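Local coordinates for protein transcriptional regulator (Enterococcus faecalis, PDB 3QFI) that is of unknown function but belongs to the LytR-CpsA-Psr family, a group whose members often carry the name of transcriptional regulators, at residues Thr68-Val71 and Gly72-Thr75; Lys266-Ala269 and Ser270-Glu273. All coordinates share one frame; numbering follows the deposited sequence.

Contact 1: residues Thr68-Val71 and Gly72-Thr75; sequences TDIV and GNDT
Ile-70 joins the two arms of a tight reversal through its backbone amide and carbonyl, while its side chain meets the far arm near its base. Its carbonyl takes the amide of Asn-73, Asn-73 N to Ile-70 O 2.8 Å, and its own amide gives a nearly straight bond (171°) to the carbonyl of Thr-75, Ile-70 N to Thr-75 O 2.9 Å. Beside these bonds the side chains of Ile-70 and Asn-73 lie alongside each other and point the same way, with Ile-70 CG2 against Asn-73 CB at 3.6 Å. The CG1 branch of Ile-70 comes instead near the hydroxyl of Thr-75, Ile-70 CG1 to Thr-75 OG1 4.0 Å.

The same hydroxyl accepts the amide of Asn-73. With CG anti to its backbone N (chi1 -159°), Asn-73 sends ND2 two residues along the chain to Thr-75 OG1 at 2.8 Å, the oxygen lying almost in the amide plane, a bond that should help hold the amide in its rotation.

Further out, Ile-70 rests on Met-90 and Val-71 on Asn-93 and Glu-97, all of helix 80-98, which backs the first arm. Val-71 and Gly-72 occupy the two central positions of a type II turn; Gly-72 has the positive phi (102°) for which such turns favour glycine. With Asp-74 also at positive phi, the chain completes the connection of a beta hairpin between antiparallel strands 67-70 and 75-78.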
ATOM      1  N   THR A  68      10.009   7.985 -10.419  1.00  4.71           N
ATOM      2  CA  THR A  68       9.588   9.253  -9.827  1.00  6.73           C
ATOM      3  C   THR A  68      10.761  10.008  -9.202  1.00 11.07           C
ATOM      4  O   THR A  68      11.910   9.571  -9.263  1.00 15.53           O
ATOM      5  CB  THR A  68       8.531   9.044  -8.719  1.00 13.26           C
ATOM      6  OG1 THR A  68       8.945   7.994  -7.828  1.00  1.00           O
ATOM      7  CG2 THR A  68       7.195   8.688  -9.329  1.00 26.53           C
ATOM      8  N   ASP A  69      10.475  11.155  -8.611  1.00 13.23           N
ATOM      9  CA  ASP A  69      11.532  11.892  -7.975  1.00 15.28           C
ATOM     10  C   ASP A  69      11.721  11.261  -6.604  1.00 18.16           C
ATOM     11  O   ASP A  69      10.743  10.948  -5.911  1.00 15.96           O
ATOM     12  CB  ASP A  69      11.156  13.370  -7.863  1.00 29.51           C
ATOM     13  CG  ASP A  69      11.215  14.078  -9.202  1.00 43.22           C
ATOM     14  OD1 ASP A  69      12.286  14.014  -9.845  1.00 52.49           O
ATOM     15  OD2 ASP A  69      10.202  14.689  -9.623  1.00 55.80           O
ATOM     16  N   ILE A  70      12.975  11.020  -6.238  1.00 13.80           N
ATOM     17  CA  ILE A  70      13.274  10.441  -4.938  1.00 10.81           C
ATOM     18  C   ILE A  70      13.513  11.636  -4.041  1.00  5.43           C
ATOM     19  O   ILE A  70      14.641  12.089  -3.913  1.00 15.26           O
ATOM     20  CB  ILE A  70      14.558   9.592  -4.963  1.00 11.89           C
ATOM     21  CG1 ILE A  70      14.499   8.563  -6.091  1.00 18.35           C
ATOM     22  CG2 ILE A  70      14.735   8.901  -3.611  1.00 18.13           C
ATOM     23  CD1 ILE A  70      13.436   7.503  -5.926  1.00 11.48           C
ATOM     24  N   VAL A  71      12.454  12.143  -3.422  1.00  1.00           N
ATOM     25  CA  VAL A  71      12.559  13.324  -2.572  1.00  3.70           C
ATOM     26  C   VAL A  71      13.646  13.194  -1.510  1.00 11.07           C
ATOM     27  O   VAL A  71      13.644  12.279  -0.687  1.00 18.29           O
ATOM     28  CB  VAL A  71      11.178  13.665  -1.928  1.00  7.96           C
ATOM     29  CG1 VAL A  71      11.265  14.947  -1.108  1.00 13.91           C
ATOM     30  CG2 VAL A  71      10.136  13.827  -3.023  1.00  1.00           C
ATOM     31  N   GLY A  72      14.591  14.119  -1.539  1.00 12.69           N
ATOM     32  CA  GLY A  72      15.675  14.052  -0.587  1.00 15.98           C
ATOM     33  C   GLY A  72      16.950  13.495  -1.201  1.00 15.40           C
ATOM     34  O   GLY A  72      18.035  13.779  -0.699  1.00 27.37           O
ATOM     35  N   ASN A  73      16.847  12.707  -2.271  1.00  7.98           N
ATOM     36  CA  ASN A  73      18.052  12.153  -2.903  1.00 15.13           C
ATOM     37  C   ASN A  73      18.492  12.988  -4.127  1.00 20.40           C
ATOM     38  O   ASN A  73      19.578  12.779  -4.687  1.00 15.65           O
ATOM     39  CB  ASN A  73      17.814  10.693  -3.318  1.00 15.98           C
ATOM     40  CG  ASN A  73      19.112   9.913  -3.502  1.00 12.05           C
ATOM     41  OD1 ASN A  73      19.887   9.737  -2.556  1.00 13.97           O
ATOM     42  ND2 ASN A  73      19.351   9.433  -4.722  1.00 17.30           N
ATOM     43  N   ASP A  74      17.655  13.950  -4.518  1.00 17.83           N
ATOM     44  CA  ASP A  74      17.939  14.821  -5.657  1.00 15.72           C
ATOM     45  C   ASP A  74      18.205  14.038  -6.933  1.00 20.37           C
ATOM     46  O   ASP A  74      19.080  14.384  -7.728  1.00 24.72           O
ATOM     47  CB  ASP A  74      19.126  15.738  -5.351  1.00 21.34           C
ATOM     48  CG  ASP A  74      18.713  16.987  -4.587  1.00 30.89           C
ATOM     49  OD1 ASP A  74      18.028  16.860  -3.548  1.00 40.74           O
ATOM     50  OD2 ASP A  74      19.072  18.100  -5.023  1.00 29.78           O
ATOM     51  N   THR A  75      17.450  12.961  -7.113  1.00 17.51           N
ATOM     52  CA  THR A  75      17.569  12.141  -8.301  1.00 16.99           C
ATOM     53  C   THR A  75      16.182  11.581  -8.582  1.00 11.90           C
ATOM     54  O   THR A  75      15.235  11.805  -7.817  1.00 16.54           O
ATOM     55  CB  THR A  75      18.604  10.964  -8.127  1.00 22.74           C
ATOM     56  OG1 THR A  75      18.111   9.988  -7.199  1.00 16.61           O
ATOM     57  CG2 THR A  75      19.951  11.493  -7.619  1.00 16.75           C
TER

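Contact 2: residues Lys266-Ala269 and Ser270-Glu273; sequences KEHA and SERE
The carbonyl of His-268 receives the amide of Glu-271, Glu-271 N to His-268 O 2.6 Å, as an extended approach through Lys-266 and Glu-267 coils into helical backbone. One residue on, the amide of Arg-272 reaches back to Ala-269, Arg-272 N to Ala-269 O 3.1 Å. The second bond is the more bent of the two (141° at the hydrogen), and its donor stands well above the carbonyl plane. Both span three residues, as in a 3-10-like first turn of the helix.

The ring of His-268 lies alongside the residues that open the helix. Its CG is anti to the backbone N (chi1 -163°), which places one face beneath the amide nitrogen of Glu-271, offset toward the rim. Ser-270 CB approaches obliquely at the CD2 and NE2 atoms, 3.7 Å from His-268 CD2. Here the chain passes from a loop that joins two helices of its C-terminal part, 249-262 and 269-280, into the second of them. His-268 touches Arg-260 and Glu-271 touches Gln-256 of the earlier helix, while Arg-272 meets Tyr-253, whose hydroxyl is hydrogen-bonded to Glu-267 OE2.

The Glu-271 side chain crosses that of His-268 at a slant, with carboxylate and ring planes 28° apart, and it bends at chi2 to bring OE1 within 3.6 Å of His-268 ND1. That pair is not bonded: ND1 is engaged with Asp-100 OD2, while Glu-271 OE2 forms a salt bridge with Lys-274. Since Glu-271 OE1 also lies near Asp-100 OD1, the two acids probably disfavour each other's negative charge, an effect that Lys-274 and any positive charge on His-268 would offset.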
ATOM      1  N   LYS A 266      -9.104  19.592  -2.148  1.00 28.53           N
ATOM      2  CA  LYS A 266      -9.592  20.066  -3.434  1.00 28.63           C
ATOM      3  C   LYS A 266      -8.652  19.684  -4.569  1.00 27.67           C
ATOM      4  O   LYS A 266      -7.535  19.208  -4.351  1.00 30.19           O
ATOM      5  CB  LYS A 266      -9.786  21.590  -3.393  1.00 29.60           C
ATOM      6  CG  LYS A 266     -10.908  22.071  -2.449  1.00 30.85           C
ATOM      7  CD  LYS A 266     -10.897  23.600  -2.296  1.00 39.65           C
ATOM      8  CE  LYS A 266     -12.106  24.132  -1.514  1.00 39.20           C
ATOM      9  NZ  LYS A 266     -12.154  23.687  -0.093  1.00 31.13           N
ATOM     10  N   GLU A 267      -9.127  19.876  -5.788  1.00 16.57           N
ATOM     11  CA  GLU A 267      -8.338  19.557  -6.959  1.00 15.65           C
ATOM     12  C   GLU A 267      -7.082  20.434  -7.009  1.00 13.68           C
ATOM     13  O   GLU A 267      -7.120  21.612  -6.667  1.00 18.43           O
ATOM     14  CB  GLU A 267      -9.177  19.774  -8.211  1.00 26.88           C
ATOM     15  CG  GLU A 267      -8.573  19.148  -9.432  1.00 44.52           C
ATOM     16  CD  GLU A 267      -9.343  19.454 -10.695  1.00 55.27           C
ATOM     17  OE1 GLU A 267     -10.538  19.086 -10.768  1.00 61.72           O
ATOM     18  OE2 GLU A 267      -8.752  20.071 -11.610  1.00 60.54           O
ATOM     19  N   HIS A 268      -5.965  19.851  -7.427  1.00 14.75           N
ATOM     20  CA  HIS A 268      -4.709  20.588  -7.516  1.00  8.18           C
ATOM     21  C   HIS A 268      -4.240  20.665  -8.962  1.00 11.95           C
ATOM     22  O   HIS A 268      -3.215  20.090  -9.311  1.00 14.38           O
ATOM     23  CB  HIS A 268      -3.632  19.904  -6.683  1.00  8.63           C
ATOM     24  CG  HIS A 268      -2.459  20.781  -6.398  1.00 16.36           C
ATOM     25  ND1 HIS A 268      -1.326  20.328  -5.759  1.00 18.71           N
ATOM     26  CD2 HIS A 268      -2.266  22.102  -6.614  1.00 20.76           C
ATOM     27  CE1 HIS A 268      -0.488  21.334  -5.590  1.00 30.76           C
ATOM     28  NE2 HIS A 268      -1.034  22.422  -6.099  1.00 31.22           N
ATOM     29  N   ALA A 269      -4.997  21.381  -9.789  1.00 15.89           N
ATOM     30  CA  ALA A 269      -4.707  21.538 -11.213  1.00 19.52           C
ATOM     31  C   ALA A 269      -3.244  21.788 -11.550  1.00 22.54           C
ATOM     32  O   ALA A 269      -2.775  21.452 -12.636  1.00 22.88           O
ATOM     33  CB  ALA A 269      -5.559  22.653 -11.786  1.00  9.77           C
ATOM     34  N   SER A 270      -2.533  22.398 -10.619  1.00 22.84           N
ATOM     35  CA  SER A 270      -1.122  22.691 -10.811  1.00 19.60           C
ATOM     36  C   SER A 270      -0.322  21.393 -10.897  1.00 12.57           C
ATOM     37  O   SER A 270       0.748  21.348 -11.506  1.00 13.13           O
ATOM     38  CB  SER A 270      -0.618  23.552  -9.647  1.00 27.07           C
ATOM     39  OG  SER A 270       0.758  23.817  -9.761  1.00 29.74           O
ATOM     40  N   GLU A 271      -0.857  20.330 -10.314  1.00  2.72           N
ATOM     41  CA  GLU A 271      -0.153  19.049 -10.312  1.00  1.90           C
ATOM     42  C   GLU A 271      -0.248  18.342 -11.657  1.00  5.19           C
ATOM     43  O   GLU A 271       0.559  17.476 -11.996  1.00 13.25           O
ATOM     44  CB  GLU A 271      -0.703  18.135  -9.212  1.00  7.60           C
ATOM     45  CG  GLU A 271       0.272  17.059  -8.765  1.00 11.69           C
ATOM     46  CD  GLU A 271       1.456  17.630  -8.010  1.00 16.20           C
ATOM     47  OE1 GLU A 271       1.403  18.821  -7.632  1.00 15.64           O
ATOM     48  OE2 GLU A 271       2.434  16.889  -7.782  1.00 19.65           O
ATOM     49  N   ARG A 272      -1.256  18.708 -12.415  1.00  4.30           N
ATOM     50  CA  ARG A 272      -1.439  18.128 -13.720  1.00  4.24           C
ATOM     51  C   ARG A 272      -0.273  18.587 -14.615  1.00  6.79           C
ATOM     52  O   ARG A 272       0.297  17.794 -15.368  1.00 21.89           O
ATOM     53  CB  ARG A 272      -2.804  18.574 -14.245  1.00  8.26           C
ATOM     54  CG  ARG A 272      -2.969  18.581 -15.726  1.00  8.36           C
ATOM     55  CD  ARG A 272      -3.473  17.265 -16.213  1.00 10.92           C
ATOM     56  NE  ARG A 272      -4.228  17.444 -17.447  1.00 23.54           N
ATOM     57  CZ  ARG A 272      -5.352  18.152 -17.540  1.00 32.89           C
ATOM     58  NH1 ARG A 272      -5.858  18.754 -16.467  1.00 28.92           N
ATOM     59  NH2 ARG A 272      -5.972  18.260 -18.712  1.00 49.12           N
ATOM     60  N   GLU A 273       0.117  19.852 -14.516  1.00  8.93           N
ATOM     61  CA  GLU A 273       1.214  20.324 -15.350  1.00 11.72           C
ATOM     62  C   GLU A 273       2.516  19.627 -14.930  1.00 11.48           C
ATOM     63  O   GLU A 273       3.381  19.342 -15.762  1.00 12.04           O
ATOM     64  CB  GLU A 273       1.359  21.841 -15.232  1.00 19.59           C
ATOM     65  CG  GLU A 273       0.044  22.559 -14.979  1.00 35.09           C
ATOM     66  CD  GLU A 273      -0.969  22.364 -16.092  1.00 44.40           C
ATOM     67  OE1 GLU A 273      -0.581  21.831 -17.157  1.00 50.35           O
ATOM     68  OE2 GLU A 273      -2.148  22.753 -15.911  1.00 47.15           O
TER

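In the fold
Contact 1 reverses the chain between two strands and contact 2 starts a helix, yet in both, two main-chain bonds accompany the change of course, and side chains touch a neighbouring helix. They follow in series along the chain, with centres about 20 Å apart; their nearest atoms are about 8 Å apart, so the two do not touch. The bridge between them is indirect: residues 68-71 pack on helix 80-98, and Asp-100, two residues past its end, is hydrogen-bonded to His-268 of contact 2. Both lie far from the middle of the molecule, their centres about 20 and 23 Å from that of the chain.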